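PDB 6U7J: beta-glucuronidase from uncultured Clostridium sp., which hydrolyses beta-glucuronide conjugates to release glucuronic acid and probably, like other gut microbial beta-glucuronidases, can reactivate estrogens. Local coordinates for residues B[254-266]-B[349-361]. Sequence-based numbering, arbitrary orientation.
Sequences AQLWQPGSAYLYK and MQMADQKGIVVID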
# COMPACT_ATOMS: atom_id res chain seq x y z
N ALA B 254 -23.36 -35.84 -33.36
CA ALA B 254 -22.07 -35.36 -32.86
C ALA B 254 -22.25 -34.39 -31.69
O ALA B 254 -23.00 -33.41 -31.80
CB ALA B 254 -21.30 -34.67 -33.98
N GLN B 255 -21.57 -34.66 -30.58
CA GLN B 255 -21.52 -33.73 -29.47
C GLN B 255 -20.65 -32.55 -29.84
O GLN B 255 -19.44 -32.70 -30.07
CB GLN B 255 -20.99 -34.42 -28.22
CG GLN B 255 -21.71 -35.70 -27.84
CD GLN B 255 -23.11 -35.45 -27.30
OE1 GLN B 255 -23.28 -34.76 -26.30
NE2 GLN B 255 -24.11 -36.00 -27.98
N LEU B 256 -21.24 -31.37 -29.92
CA LEU B 256 -20.54 -30.21 -30.44
C LEU B 256 -19.63 -29.61 -29.38
O LEU B 256 -19.85 -29.75 -28.17
CB LEU B 256 -21.54 -29.15 -30.93
CG LEU B 256 -22.36 -29.55 -32.17
CD1 LEU B 256 -23.21 -28.39 -32.67
CD2 LEU B 256 -21.44 -30.04 -33.28
N TRP B 257 -18.56 -28.97 -29.85
CA TRP B 257 -17.70 -28.21 -28.96
C TRP B 257 -18.36 -26.84 -28.76
O TRP B 257 -18.50 -26.07 -29.71
CB TRP B 257 -16.29 -28.09 -29.53
CG TRP B 257 -15.30 -27.45 -28.59
CD1 TRP B 257 -14.44 -28.09 -27.75
CD2 TRP B 257 -15.06 -26.05 -28.42
NE1 TRP B 257 -13.68 -27.18 -27.06
CE2 TRP B 257 -14.04 -25.92 -27.45
CE3 TRP B 257 -15.61 -24.89 -28.98
CZ2 TRP B 257 -13.57 -24.68 -27.04
CZ3 TRP B 257 -15.13 -23.66 -28.57
CH2 TRP B 257 -14.12 -23.56 -27.60
N GLN B 258 -18.77 -26.56 -27.52
CA GLN B 258 -19.49 -25.32 -27.29
C GLN B 258 -18.70 -24.41 -26.36
O GLN B 258 -18.04 -24.90 -25.43
CB GLN B 258 -20.88 -25.58 -26.67
CG GLN B 258 -21.78 -26.47 -27.53
CD GLN B 258 -22.58 -25.71 -28.58
OE1 GLN B 258 -22.24 -24.57 -28.95
NE2 GLN B 258 -23.64 -26.33 -29.08
N PRO B 259 -18.74 -23.09 -26.59
CA PRO B 259 -18.21 -22.15 -25.59
C PRO B 259 -18.79 -22.45 -24.22
O PRO B 259 -20.00 -22.62 -24.07
CB PRO B 259 -18.67 -20.79 -26.12
CG PRO B 259 -18.91 -21.00 -27.59
CD PRO B 259 -19.39 -22.41 -27.72
N GLY B 260 -17.92 -22.57 -23.22
CA GLY B 260 -18.36 -22.90 -21.88
C GLY B 260 -18.71 -24.36 -21.66
O GLY B 260 -18.92 -24.75 -20.50
N SER B 261 -18.75 -25.19 -22.72
CA SER B 261 -19.12 -26.60 -22.55
C SER B 261 -18.40 -27.43 -23.62
O SER B 261 -18.97 -27.86 -24.63
CB SER B 261 -20.64 -26.81 -22.64
OG SER B 261 -20.93 -28.19 -22.50
N ALA B 262 -17.12 -27.69 -23.37
CA ALA B 262 -16.28 -28.34 -24.37
C ALA B 262 -16.64 -29.82 -24.54
O ALA B 262 -16.99 -30.50 -23.58
CB ALA B 262 -14.81 -28.20 -23.97
N TYR B 263 -16.53 -30.31 -25.77
CA TYR B 263 -16.48 -31.74 -26.04
C TYR B 263 -15.32 -32.00 -26.99
O TYR B 263 -15.15 -31.28 -27.98
CB TYR B 263 -17.80 -32.26 -26.64
CG TYR B 263 -17.93 -33.77 -26.58
CD1 TYR B 263 -17.40 -34.57 -27.59
CD2 TYR B 263 -18.56 -34.39 -25.51
CE1 TYR B 263 -17.51 -35.96 -27.54
CE2 TYR B 263 -18.67 -35.77 -25.45
CZ TYR B 263 -18.15 -36.55 -26.47
OH TYR B 263 -18.27 -37.91 -26.40
N LEU B 264 -14.51 -33.01 -26.70
CA LEU B 264 -13.35 -33.30 -27.54
C LEU B 264 -13.36 -34.75 -27.96
O LEU B 264 -13.30 -35.65 -27.12
CB LEU B 264 -12.04 -32.98 -26.81
CG LEU B 264 -11.86 -31.51 -26.41
CD1 LEU B 264 -10.59 -31.31 -25.57
CD2 LEU B 264 -11.86 -30.62 -27.65
N TYR B 265 -13.45 -34.99 -29.27
CA TYR B 265 -13.17 -36.31 -29.82
C TYR B 265 -11.66 -36.50 -29.91
O TYR B 265 -10.88 -35.57 -29.74
CB TYR B 265 -13.81 -36.48 -31.19
CG TYR B 265 -15.32 -36.51 -31.15
CD1 TYR B 265 -16.06 -35.33 -31.16
CD2 TYR B 265 -16.02 -37.72 -31.08
CE1 TYR B 265 -17.44 -35.34 -31.11
CE2 TYR B 265 -17.41 -37.74 -31.03
CZ TYR B 265 -18.11 -36.55 -31.05
OH TYR B 265 -19.49 -36.53 -31.00
N LYS B 266 -11.24 -37.74 -30.17
CA LYS B 266 -9.83 -38.03 -30.36
C LYS B 266 -9.64 -38.72 -31.70
O LYS B 266 -10.31 -39.71 -31.99
CB LYS B 266 -9.27 -38.90 -29.22
CG LYS B 266 -9.64 -38.43 -27.83
CD LYS B 266 -10.36 -39.54 -27.08
CE LYS B 266 -10.85 -39.09 -25.71
NZ LYS B 266 -11.19 -37.63 -25.67
N MET B 349 -3.30 -23.24 -24.56
CA MET B 349 -4.25 -23.53 -25.64
C MET B 349 -5.00 -24.84 -25.39
O MET B 349 -6.21 -24.92 -25.63
CB MET B 349 -3.51 -23.58 -26.99
CG MET B 349 -2.70 -22.33 -27.28
SD MET B 349 -3.69 -20.82 -27.19
CE MET B 349 -4.77 -21.12 -28.57
N GLN B 350 -4.30 -25.86 -24.90
CA GLN B 350 -4.99 -27.10 -24.54
C GLN B 350 -5.98 -26.85 -23.40
O GLN B 350 -7.11 -27.37 -23.42
CB GLN B 350 -3.98 -28.18 -24.15
CG GLN B 350 -3.10 -28.64 -25.29
CD GLN B 350 -1.79 -29.22 -24.81
OE1 GLN B 350 -1.59 -29.45 -23.61
NE2 GLN B 350 -0.87 -29.45 -25.74
N MET B 351 -5.59 -26.06 -22.40
CA MET B 351 -6.51 -25.76 -21.31
C MET B 351 -7.79 -25.10 -21.84
O MET B 351 -8.90 -25.48 -21.45
CB MET B 351 -5.81 -24.86 -20.29
CG MET B 351 -6.49 -24.75 -18.93
SD MET B 351 -5.36 -24.16 -17.63
CE MET B 351 -3.85 -24.96 -18.19
N ALA B 352 -7.65 -24.12 -22.73
CA ALA B 352 -8.81 -23.46 -23.32
C ALA B 352 -9.66 -24.45 -24.11
O ALA B 352 -10.90 -24.34 -24.13
CB ALA B 352 -8.36 -22.30 -24.21
N ASP B 353 -9.02 -25.41 -24.79
CA ASP B 353 -9.79 -26.47 -25.45
C ASP B 353 -10.63 -27.24 -24.44
O ASP B 353 -11.80 -27.53 -24.69
CB ASP B 353 -8.87 -27.44 -26.19
CG ASP B 353 -8.48 -26.95 -27.57
OD1 ASP B 353 -9.10 -25.98 -28.08
OD2 ASP B 353 -7.54 -27.52 -28.15
N GLN B 354 -10.03 -27.61 -23.31
CA GLN B 354 -10.75 -28.45 -22.36
C GLN B 354 -11.81 -27.67 -21.60
O GLN B 354 -12.86 -28.24 -21.28
CB GLN B 354 -9.77 -29.10 -21.40
CG GLN B 354 -9.07 -30.29 -22.02
CD GLN B 354 -7.85 -30.73 -21.24
OE1 GLN B 354 -7.91 -30.91 -20.02
NE2 GLN B 354 -6.74 -30.93 -21.94
N LYS B 355 -11.59 -26.40 -21.31
CA LYS B 355 -12.56 -25.63 -20.54
C LYS B 355 -13.57 -24.91 -21.42
O LYS B 355 -14.45 -24.24 -20.88
CB LYS B 355 -11.85 -24.63 -19.63
CG LYS B 355 -11.09 -25.28 -18.49
CD LYS B 355 -10.25 -24.24 -17.78
CE LYS B 355 -9.35 -24.88 -16.74
NZ LYS B 355 -10.12 -25.77 -15.83
N GLY B 356 -13.46 -25.02 -22.74
CA GLY B 356 -14.43 -24.36 -23.59
C GLY B 356 -14.28 -22.86 -23.69
O GLY B 356 -15.28 -22.16 -23.87
N ILE B 357 -13.05 -22.35 -23.60
CA ILE B 357 -12.80 -20.91 -23.68
C ILE B 357 -12.47 -20.54 -25.12
O ILE B 357 -11.71 -21.23 -25.80
CB ILE B 357 -11.67 -20.49 -22.71
CG1 ILE B 357 -12.10 -20.71 -21.25
CG2 ILE B 357 -11.27 -19.04 -22.93
CD1 ILE B 357 -10.92 -20.86 -20.26
N VAL B 358 -13.03 -19.44 -25.59
CA VAL B 358 -12.84 -19.00 -26.96
C VAL B 358 -11.63 -18.08 -27.02
O VAL B 358 -11.46 -17.22 -26.15
CB VAL B 358 -14.12 -18.31 -27.48
CG1 VAL B 358 -13.86 -17.62 -28.78
CG2 VAL B 358 -15.24 -19.35 -27.63
N VAL B 359 -10.78 -18.24 -28.03
CA VAL B 359 -9.48 -17.58 -28.05
C VAL B 359 -9.29 -16.88 -29.39
O VAL B 359 -9.64 -17.43 -30.44
CB VAL B 359 -8.35 -18.60 -27.77
CG1 VAL B 359 -6.98 -17.98 -27.93
CG2 VAL B 359 -8.49 -19.16 -26.37
N ILE B 360 -8.79 -15.65 -29.34
CA ILE B 360 -8.25 -14.97 -30.50
C ILE B 360 -6.74 -15.15 -30.44
O ILE B 360 -6.09 -14.68 -29.49
CB ILE B 360 -8.64 -13.48 -30.53
CG1 ILE B 360 -10.15 -13.29 -30.57
CG2 ILE B 360 -8.02 -12.77 -31.74
CD1 ILE B 360 -10.57 -11.83 -30.36
N ASP B 361 -6.18 -15.84 -31.42
CA ASP B 361 -4.77 -16.22 -31.47
C ASP B 361 -3.97 -15.21 -32.30
O ASP B 361 -4.29 -14.97 -33.47
CB ASP B 361 -4.66 -17.62 -32.08
CG ASP B 361 -3.52 -18.44 -31.52
OD1 ASP B 361 -2.60 -17.90 -30.85
OD2 ASP B 361 -3.53 -19.65 -31.79
O HOH W 1 -16.09 -27.50 -20.49
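The indole of Trp-257 meets the C-terminal part of helix 346-355 by its edge: near the ring plane lie the backbone oxygens of Ala-352, Asp-353 and Ile-357, with Tyr-263 O from its own loop, while Gly-356 CA approaches CZ2 obliquely at 3.6 Å. This is an interdomain contact of a family 2 glycosyl hydrolase, where a loop carrying a type II turn, from the immunoglobulin-like sandwich domain, docks on an alpha-to-beta connection of the TIM barrel, which leads into barrel strand 358-362. Trp-257, its CG trans to the backbone N (chi1 -173°), directs NE1 at Asp-353 O, 3.0 Å away, along a lone pair in the carbonyl plane and nearly straight (166° at the hydrogen). Within the loop, Tyr-263 has Gln-255 CB over the centre of one face and Tyr-265 CD1 at its edge, and sets its own CE1 over a face of Tyr-265, toward the rim. Pro-259 lies alongside Val-358, its CB 4.0 Å from CG2, and both touch Phe-299 of strand 297-305. The methyl of Ala-262 sits against Asp-353 O (3.2 Å) and Gln-354 O (3.3 Å); the side chains of Leu-264 and Gln-354 cross at about a right angle, CD1 meeting CG. The Asp-353 carboxylate turns to the barrel instead, bonded to His-406 ND1 and Cys-408 N; Lys-355 reaches Asp-54 of the second subunit. Gly-356 leaves the helix with positive phi and packs against the turn Gln-258 to Ser-261. There Gly-260 N donates to Gly-356 O at 2.7 Å, tilted 20° from the carbonyl plane, and Pro-259 CA adds a CA-H...O contact to the same oxygen at 3.4 Å.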